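Local coordinates for uncharacterized ATP-binding protein MJ1010 (PDB 3BJO), which is of unknown function but, as a possible ATP-binding protein of a methanogenic archaeon, probably binds nucleotide, the part described here being its C-terminal domain, at residues E15-K20 with N97-L103; K76-F80 with K89-F93. All coordinates share one frame. Residue numbers count along the deposited sequence, not the author numbering.

Contact 1: residues E15-K20 with N97-L103; sequences EISKLK and NAIKRVL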
loop_
_atom_site.group_PDB
_atom_site.type_symbol
_atom_site.label_atom_id
_atom_site.label_comp_id
_atom_site.label_asym_id
_atom_site.label_seq_id
_atom_site.Cartn_x
_atom_site.Cartn_y
_atom_site.Cartn_z
ATOM N N GLU A 15 -10.299 -3.038 6.557
ATOM C CA GLU A 15 -9.188 -2.565 5.775
ATOM C C GLU A 15 -8.553 -3.759 5.100
ATOM O O GLU A 15 -8.035 -3.623 4.032
ATOM C CB GLU A 15 -8.136 -1.832 6.614
ATOM C CG GLU A 15 -6.793 -1.495 5.816
ATOM C CD GLU A 15 -7.031 -0.781 4.470
ATOM O OE1 GLU A 15 -8.026 -0.023 4.358
ATOM O OE2 GLU A 15 -6.262 -1.011 3.509
ATOM N N ILE A 16 -8.610 -4.929 5.733
ATOM C CA ILE A 16 -8.203 -6.167 5.095
ATOM C C ILE A 16 -9.026 -6.468 3.832
ATOM O O ILE A 16 -8.448 -6.827 2.796
ATOM C CB ILE A 16 -8.183 -7.392 6.091
ATOM C CG1 ILE A 16 -6.964 -7.283 7.031
ATOM C CG2 ILE A 16 -8.122 -8.757 5.319
ATOM C CD1 ILE A 16 -6.943 -8.257 8.184
ATOM N N SER A 17 -10.348 -6.332 3.902
ATOM C CA SER A 17 -11.187 -6.532 2.733
ATOM C C SER A 17 -10.823 -5.519 1.673
ATOM O O SER A 17 -10.764 -5.845 0.495
ATOM C CB SER A 17 -12.687 -6.352 3.053
ATOM O OG SER A 17 -13.015 -7.138 4.176
ATOM N N LYS A 18 -10.587 -4.286 2.085
ATOM C CA LYS A 18 -10.250 -3.237 1.141
ATOM C C LYS A 18 -8.927 -3.515 0.423
ATOM O O LYS A 18 -8.798 -3.326 -0.784
ATOM C CB LYS A 18 -10.202 -1.873 1.853
ATOM C CG LYS A 18 -11.579 -1.222 1.949
ATOM C CD LYS A 18 -11.593 0.049 2.828
ATOM C CE LYS A 18 -13.063 0.479 2.988
ATOM N NZ LYS A 18 -13.393 1.339 4.195
ATOM N N LEU A 19 -7.918 -3.921 1.171
ATOM C CA LEU A 19 -6.635 -4.169 0.562
ATOM C C LEU A 19 -6.752 -5.388 -0.407
ATOM O O LEU A 19 -6.216 -5.381 -1.489
ATOM C CB LEU A 19 -5.596 -4.453 1.649
ATOM C CG LEU A 19 -4.240 -4.693 1.003
ATOM C CD1 LEU A 19 -3.739 -3.396 0.306
ATOM C CD2 LEU A 19 -3.238 -5.249 2.082
ATOM N N LYS A 20 -7.468 -6.420 -0.001
ATOM C CA LYS A 20 -7.704 -7.615 -0.836
ATOM C C LYS A 20 -8.385 -7.273 -2.162
ATOM O O LYS A 20 -8.035 -7.839 -3.211
ATOM C CB LYS A 20 -8.591 -8.637 -0.097
ATOM C CG LYS A 20 -7.816 -9.528 0.839
ATOM C CD LYS A 20 -8.758 -10.577 1.438
ATOM C CE LYS A 20 -8.042 -11.745 2.117
ATOM N NZ LYS A 20 -9.085 -12.595 2.797
ATOM N N ASN A 97 -1.396 -3.240 9.258
ATOM C CA ASN A 97 -1.870 -4.524 9.702
ATOM C C ASN A 97 -2.369 -5.353 8.509
ATOM O O ASN A 97 -2.093 -6.538 8.410
ATOM C CB ASN A 97 -2.998 -4.364 10.717
ATOM C CG ASN A 97 -3.518 -5.709 11.193
ATOM O OD1 ASN A 97 -2.799 -6.461 11.873
ATOM N ND2 ASN A 97 -4.743 -6.064 10.747
ATOM N N ALA A 98 -3.143 -4.738 7.619
ATOM C CA ALA A 98 -3.676 -5.474 6.470
ATOM C C ALA A 98 -2.524 -6.059 5.603
ATOM O O ALA A 98 -2.521 -7.247 5.224
ATOM C CB ALA A 98 -4.587 -4.546 5.684
ATOM N N ILE A 99 -1.519 -5.244 5.294
ATOM C CA ILE A 99 -0.359 -5.754 4.572
ATOM C C ILE A 99 0.248 -7.016 5.254
ATOM O O ILE A 99 0.542 -8.043 4.600
ATOM C CB ILE A 99 0.739 -4.655 4.410
ATOM C CG1 ILE A 99 0.264 -3.559 3.455
ATOM C CG2 ILE A 99 2.111 -5.274 3.960
ATOM C CD1 ILE A 99 1.071 -2.235 3.608
ATOM N N LYS A 100 0.439 -6.936 6.562
ATOM C CA LYS A 100 1.059 -8.022 7.338
ATOM C C LYS A 100 0.167 -9.284 7.383
ATOM O O LYS A 100 0.660 -10.402 7.490
ATOM C CB LYS A 100 1.324 -7.556 8.780
ATOM C CG LYS A 100 2.313 -6.369 8.926
ATOM C CD LYS A 100 2.339 -5.813 10.373
ATOM C CE LYS A 100 3.349 -6.547 11.245
ATOM N NZ LYS A 100 3.745 -5.756 12.463
ATOM N N ARG A 101 -1.144 -9.081 7.333
ATOM C CA ARG A 101 -2.092 -10.194 7.354
ATOM C C ARG A 101 -2.308 -10.817 5.978
ATOM O O ARG A 101 -2.594 -11.984 5.880
ATOM C CB ARG A 101 -3.445 -9.724 7.895
ATOM C CG ARG A 101 -3.789 -10.233 9.289
ATOM C CD ARG A 101 -3.051 -9.522 10.385
ATOM N NE ARG A 101 -1.773 -10.155 10.699
ATOM C CZ ARG A 101 -0.778 -9.580 11.397
ATOM N NH1 ARG A 101 0.349 -10.264 11.615
ATOM N NH2 ARG A 101 -0.882 -8.322 11.856
ATOM N N VAL A 102 -2.176 -10.025 4.921
ATOM C CA VAL A 102 -2.591 -10.442 3.564
ATOM C C VAL A 102 -1.377 -10.860 2.723
ATOM O O VAL A 102 -1.459 -11.819 1.976
ATOM C CB VAL A 102 -3.428 -9.321 2.849
ATOM C CG1 VAL A 102 -3.748 -9.645 1.395
ATOM C CG2 VAL A 102 -4.704 -9.044 3.615
ATOM N N LEU A 103 -0.244 -10.172 2.862
ATOM C CA LEU A 103 0.936 -10.483 2.030
ATOM C C LEU A 103 1.954 -11.376 2.704
ATOM O O LEU A 103 2.999 -11.763 2.114
ATOM C CB LEU A 103 1.622 -9.187 1.573
ATOM C CG LEU A 103 0.757 -8.460 0.541
ATOM C CD1 LEU A 103 -0.558 -8.117 1.119
ATOM C CD2 LEU A 103 1.419 -7.204 0.196
ATOM O OXT LEU A 103 1.771 -11.695 3.868
#
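I16 and L19, one turn apart on the long helix 3-24, meet A98 and V102 on the final helix, 93-102, in a largely apolar junction with no hydrogen bond across it. I16 is a knob in a hole formed by N97, A98, R101 and V102. Its CG1 lies 3.8 Å from A98 CA, its CD1 3.8 Å from R101 CB, and its CG2 3.8 Å from V102 CG2, so the side chain spans the hole from one helical turn to the next. The methyl side chain of A98 lets the backbones come close, with I16 CA and A98 CA 4.8 Å apart. L19 works on the more buried side: its CD2 rests 3.6 Å from I99 N and 3.9 Å from A98 CB, and also touches V102 CB at 4.1 Å and L103 CD1 at 4.0 Å. At the exposed margin, R101 turns its guanidinium off the interface and donates from NH2 to N97 OD1 at 2.7 Å, a bond within its own helix that flanks the hole. I99 and L103 also reach L51 of helix 44-52, which continues the apolar layer beyond this pair. The axes of the two short segments approach to 9.0 Å and cross at -67°, a steep helix-helix packing that seats the C-terminal helix of this domain, assigned to the helix-turn-helix clan, against its N-terminal helix.

Contact 2: residues K76-F80 with K89-F93; sequences KNILF and KPQSF
An antiparallel beta hairpin, strands 79-82 and 87-90, is built here at its open end, just after a Schellman motif closes helix 67-75. N77, at phi/psi 58/33, is the C-prime residue of that motif, with I78 N bonded to L73 O and N77 N to V74 O. The extended strand then begins at L79. F80 and K89 form a hydrogen-bonded pair with CA atoms 5.3 Å apart: F80 N donates to K89 O at 2.7 Å and K89 N to F80 O at 3.0 Å. L79 faces P90 as a non-hydrogen-bonded pair, CA to CA 4.3 Å, where proline has no NH to offer. Beyond it Q91, at phi/psi -71/-15, leaves the strand, yet its N donates to I78 O at 3.0 Å, and P90 CA approaches that same oxygen at 3.5 Å. L79 O is satisfied by a side chain: Q91, chi1 m and chi2 t, brings NE2 to 3.1 Å from it. S92 is the N-cap of helix 93-102, its OG accepting from V95 N. F80 (chi1 m) lays one face of its ring against the Q91 side chain in a CH-pi contact, with Q91 CG 3.6 Å from the ring centroid and 2° off its normal.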
loop_
_atom_site.group_PDB
_atom_site.type_symbol
_atom_site.label_atom_id
_atom_site.label_comp_id
_atom_site.label_asym_id
_atom_site.label_seq_id
_atom_site.Cartn_x
_atom_site.Cartn_y
_atom_site.Cartn_z
ATOM N N LYS A 76 -3.306 5.795 -4.677
ATOM C CA LYS A 76 -4.345 4.867 -4.247
ATOM C C LYS A 76 -4.571 4.786 -2.745
ATOM O O LYS A 76 -5.257 3.872 -2.283
ATOM C CB LYS A 76 -4.057 3.466 -4.823
ATOM C CG LYS A 76 -4.151 3.415 -6.344
ATOM C CD LYS A 76 -5.597 3.512 -6.867
ATOM C CE LYS A 76 -5.644 3.902 -8.347
ATOM N NZ LYS A 76 -7.082 4.027 -8.932
ATOM N N ASN A 77 -3.990 5.733 -2.001
ATOM C CA ASN A 77 -4.127 5.854 -0.555
ATOM C C ASN A 77 -3.703 4.660 0.249
ATOM O O ASN A 77 -4.277 4.389 1.302
ATOM C CB ASN A 77 -5.563 6.236 -0.175
ATOM C CG ASN A 77 -6.022 7.444 -0.913
ATOM O OD1 ASN A 77 -5.427 8.517 -0.793
ATOM N ND2 ASN A 77 -7.065 7.277 -1.715
ATOM N N ILE A 78 -2.698 3.945 -0.247
ATOM C CA ILE A 78 -2.128 2.827 0.494
ATOM C C ILE A 78 -0.969 3.330 1.346
ATOM O O ILE A 78 -0.787 2.878 2.474
ATOM C CB ILE A 78 -1.626 1.668 -0.458
ATOM C CG1 ILE A 78 -2.715 1.250 -1.482
ATOM C CG2 ILE A 78 -1.150 0.460 0.359
ATOM C CD1 ILE A 78 -4.018 0.737 -0.892
ATOM N N LEU A 79 -0.174 4.243 0.784
ATOM C CA LEU A 79 1.072 4.706 1.399
ATOM C C LEU A 79 1.071 6.229 1.467
ATOM O O LEU A 79 0.383 6.864 0.688
ATOM C CB LEU A 79 2.238 4.245 0.519
ATOM C CG LEU A 79 2.979 2.917 0.806
ATOM C CD1 LEU A 79 2.255 1.849 1.547
ATOM C CD2 LEU A 79 3.633 2.369 -0.418
ATOM N N PHE A 80 1.836 6.799 2.409
ATOM C CA PHE A 80 2.218 8.202 2.425
ATOM C C PHE A 80 3.672 8.339 2.073
ATOM O O PHE A 80 4.465 7.504 2.478
ATOM C CB PHE A 80 2.087 8.811 3.837
ATOM C CG PHE A 80 0.707 9.236 4.202
ATOM C CD1 PHE A 80 -0.042 10.027 3.342
ATOM C CD2 PHE A 80 0.157 8.853 5.441
ATOM C CE1 PHE A 80 -1.356 10.418 3.700
ATOM C CE2 PHE A 80 -1.142 9.247 5.831
ATOM C CZ PHE A 80 -1.909 10.022 4.959
ATOM N N LYS A 89 5.395 5.338 4.297
ATOM C CA LYS A 89 4.784 4.574 5.400
ATOM C C LYS A 89 3.379 4.211 4.952
ATOM O O LYS A 89 2.839 4.896 4.104
ATOM C CB LYS A 89 4.680 5.419 6.696
ATOM C CG LYS A 89 6.021 5.808 7.382
ATOM C CD LYS A 89 5.775 6.699 8.665
ATOM C CE LYS A 89 7.090 7.133 9.336
ATOM N NZ LYS A 89 6.848 8.063 10.524
ATOM N N PRO A 90 2.763 3.165 5.543
ATOM C CA PRO A 90 1.341 2.922 5.272
ATOM C C PRO A 90 0.490 4.127 5.696
ATOM O O PRO A 90 0.894 4.871 6.584
ATOM C CB PRO A 90 1.003 1.693 6.144
ATOM C CG PRO A 90 2.327 1.019 6.388
ATOM C CD PRO A 90 3.332 2.168 6.475
ATOM N N GLN A 91 -0.650 4.354 5.041
ATOM C CA GLN A 91 -1.427 5.567 5.347
ATOM C C GLN A 91 -2.074 5.513 6.689
ATOM O O GLN A 91 -2.494 6.538 7.193
ATOM C CB GLN A 91 -2.473 5.894 4.293
ATOM C CG GLN A 91 -1.863 6.598 3.134
ATOM C CD GLN A 91 -2.805 7.521 2.445
ATOM O OE1 GLN A 91 -3.938 7.737 2.920
ATOM N NE2 GLN A 91 -2.353 8.095 1.305
ATOM N N SER A 92 -2.141 4.322 7.278
ATOM C CA SER A 92 -2.641 4.166 8.668
ATOM C C SER A 92 -2.145 2.848 9.200
ATOM O O SER A 92 -1.597 2.058 8.428
ATOM C CB SER A 92 -4.172 4.248 8.734
ATOM O OG SER A 92 -4.746 3.016 8.382
ATOM N N PHE A 93 -2.297 2.609 10.503
ATOM C CA PHE A 93 -1.867 1.326 11.074
ATOM C C PHE A 93 -2.812 0.201 10.627
ATOM O O PHE A 93 -2.435 -0.997 10.701
ATOM C CB PHE A 93 -1.781 1.336 12.610
ATOM C CG PHE A 93 -0.874 2.407 13.190
ATOM C CD1 PHE A 93 0.530 2.273 13.163
ATOM C CD2 PHE A 93 -1.429 3.557 13.795
ATOM C CE1 PHE A 93 1.372 3.254 13.719
ATOM C CE2 PHE A 93 -0.573 4.563 14.374
ATOM C CZ PHE A 93 0.825 4.398 14.322
#

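Contact 2 joins the two strands of the hairpin, and contact 1 packs the helix that follows it onto the N-terminal helix 3-24. Their centres lie about 12 Å apart. In sequence the order is 15-20, 76-80, 89-93, 97-103, so the local closure of the hairpin falls within the much longer span that contact 1 closes. Segments 89-93 and 97-103 are separated by only three residues: strand 87-90 runs into helix 93-102. Both contacts border helix 44-52, where L51 touches I78 and L79 from contact 2 and I99 and L103 from contact 1. L51 thus links the hairpin to the C-terminal helix, and contact 1 in turn joins that helix to the N-terminal one.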